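Uncharacterized protein (Listeria monocytogenes, PDB 3MAB) is of unknown function but carries a TfoX C-terminal domain of the helix-hairpin-helix clan, many members of which bind DNA. Local coordinates at residues S36-F40 and E54-E59. The protein carries 2 engineered substitutions. Sequence-based numbering, arbitrary orientation.
Sequences SKEAF and ELYALE
S36 OG donates a hydrogen bond of 2.6 Å to E59 OE1 and meets that oxygen nearly along its C-O axis. A water also grips OE1. It donates to E59 OE1 at 2.8 Å and accepts from S36 N, which has no bond to the preceding turn at a kink in helix 28-46. The E59 chain bends at chi2 (63°), which turns its carboxylate back to S36. Q63 NE2 holds the other oxygen, OE2, so both carboxylate oxygens are engaged.

Beside this polar end, S36 CB packs on L58 CB at 3.8 Å. L58 CD1 reaches F40 N and CA and lies 4.2 Å from A39 CB. F40 and L55 side chains cross at about a right angle, with L55 CD1 3.8 Å from F40 CB. E54 CB sits at the edge of the F40 ring, near its plane.

Helices 28-46 and 52-63 pair near the centre of this all-helical chain, which belongs to the TfoX C-terminal domain family. Their local axes come within 8.9 Å at 135°, nearer antiparallel than parallel.

Further out, L20 of helix 14-22 touches both A39 and L58, and L78 of helix 72-85 touches E59. W44 meets the F40 ring with planes at about 25°.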
loop_
_atom_site.group_PDB
_atom_site.type_symbol
_atom_site.label_atom_id
_atom_site.label_comp_id
_atom_site.label_asym_id
_atom_site.label_seq_id
_atom_site.Cartn_x
_atom_site.Cartn_y
_atom_site.Cartn_z
ATOM N N SER B 36 -11.895 -4.259 3.303
ATOM C CA SER B 36 -11.945 -2.823 3.444
ATOM C C SER B 36 -13.333 -2.321 3.791
ATOM O O SER B 36 -13.459 -1.373 4.568
ATOM C CB SER B 36 -11.439 -2.115 2.219
ATOM O OG SER B 36 -12.240 -2.411 1.097
ATOM N N LYS B 37 -14.387 -2.894 3.205
ATOM C CA LYS B 37 -15.728 -2.373 3.453
ATOM C C LYS B 37 -16.144 -2.601 4.911
ATOM O O LYS B 37 -16.668 -1.699 5.573
ATOM C CB LYS B 37 -16.747 -2.982 2.511
ATOM C CG LYS B 37 -16.549 -2.523 1.047
ATOM C CD LYS B 37 -17.670 -3.180 0.208
ATOM C CE LYS B 37 -17.486 -2.915 -1.277
ATOM N NZ LYS B 37 -18.085 -4.004 -2.127
ATOM N N GLU B 38 -15.909 -3.814 5.408
ATOM C CA GLU B 38 -16.239 -4.098 6.815
ATOM C C GLU B 38 -15.360 -3.214 7.743
ATOM O O GLU B 38 -15.853 -2.648 8.693
ATOM C CB GLU B 38 -16.039 -5.556 7.168
ATOM C CG GLU B 38 -16.347 -5.764 8.661
ATOM C CD GLU B 38 -16.381 -7.171 9.151
ATOM O OE1 GLU B 38 -16.662 -8.131 8.400
ATOM O OE2 GLU B 38 -16.124 -7.345 10.383
ATOM N N ALA B 39 -14.071 -3.111 7.461
ATOM C CA ALA B 39 -13.195 -2.309 8.325
ATOM C C ALA B 39 -13.667 -0.847 8.336
ATOM O O ALA B 39 -13.761 -0.206 9.382
ATOM C CB ALA B 39 -11.773 -2.440 7.875
ATOM N N PHE B 40 -14.007 -0.340 7.166
ATOM C CA PHE B 40 -14.520 1.020 7.046
ATOM C C PHE B 40 -15.789 1.180 7.865
ATOM O O PHE B 40 -15.907 2.154 8.584
ATOM C CB PHE B 40 -14.781 1.429 5.595
ATOM C CG PHE B 40 -15.283 2.805 5.455
ATOM C CD1 PHE B 40 -14.391 3.838 5.364
ATOM C CD2 PHE B 40 -16.633 3.112 5.434
ATOM C CE1 PHE B 40 -14.803 5.128 5.294
ATOM C CE2 PHE B 40 -17.032 4.449 5.343
ATOM C CZ PHE B 40 -16.102 5.435 5.263
ATOM N N GLU B 54 -10.336 7.346 3.521
ATOM C CA GLU B 54 -10.026 6.231 4.391
ATOM C C GLU B 54 -10.410 4.875 3.715
ATOM O O GLU B 54 -9.705 3.867 3.839
ATOM C CB GLU B 54 -10.747 6.319 5.735
ATOM C CG GLU B 54 -10.148 7.188 6.759
ATOM C CD GLU B 54 -10.659 8.591 6.738
ATOM O OE1 GLU B 54 -10.336 9.293 7.700
ATOM O OE2 GLU B 54 -11.369 8.991 5.801
ATOM N N LEU B 55 -11.537 4.828 2.998
ATOM C CA LEU B 55 -11.934 3.597 2.306
ATOM C C LEU B 55 -10.968 3.170 1.234
ATOM O O LEU B 55 -10.576 2.022 1.143
ATOM C CB LEU B 55 -13.350 3.787 1.729
ATOM C CG LEU B 55 -13.987 2.610 1.025
ATOM C CD1 LEU B 55 -14.003 1.338 1.902
ATOM C CD2 LEU B 55 -15.367 2.959 0.584
ATOM N N TYR B 56 -10.565 4.104 0.391
ATOM C CA TYR B 56 -9.508 3.836 -0.563
ATOM C C TYR B 56 -8.239 3.363 0.114
ATOM O O TYR B 56 -7.594 2.409 -0.385
ATOM C CB TYR B 56 -9.217 5.088 -1.401
ATOM C CG TYR B 56 -10.149 5.435 -2.557
ATOM C CD1 TYR B 56 -11.072 4.552 -3.056
ATOM C CD2 TYR B 56 -10.008 6.650 -3.192
ATOM C CE1 TYR B 56 -11.933 4.906 -4.123
ATOM C CE2 TYR B 56 -10.884 6.994 -4.266
ATOM C CZ TYR B 56 -11.787 6.097 -4.699
ATOM O OH TYR B 56 -12.570 6.484 -5.764
ATOM N N ALA B 57 -7.830 4.018 1.206
ATOM C CA ALA B 57 -6.623 3.625 1.932
ATOM C C ALA B 57 -6.675 2.203 2.410
ATOM O O ALA B 57 -5.720 1.442 2.273
ATOM C CB ALA B 57 -6.382 4.569 3.128
ATOM N N LEU B 58 -7.822 1.808 2.935
ATOM C CA LEU B 58 -8.022 0.493 3.470
ATOM C C LEU B 58 -7.977 -0.564 2.366
ATOM O O LEU B 58 -7.358 -1.615 2.525
ATOM C CB LEU B 58 -9.333 0.387 4.242
ATOM C CG LEU B 58 -9.352 1.159 5.524
ATOM C CD1 LEU B 58 -10.763 1.198 6.077
ATOM C CD2 LEU B 58 -8.471 0.561 6.592
ATOM N N GLU B 59 -8.624 -0.304 1.216
ATOM C CA GLU B 59 -8.580 -1.274 0.119
ATOM C C GLU B 59 -7.196 -1.388 -0.441
ATOM O O GLU B 59 -6.724 -2.488 -0.739
ATOM C CB GLU B 59 -9.572 -0.912 -1.000
ATOM C CG GLU B 59 -9.625 -1.853 -2.166
ATOM C CD GLU B 59 -10.081 -3.254 -1.824
ATOM O OE1 GLU B 59 -10.828 -3.403 -0.841
ATOM O OE2 GLU B 59 -9.771 -4.215 -2.567
HETATM O O HOH W 1 -11.355 -5.598 0.804
#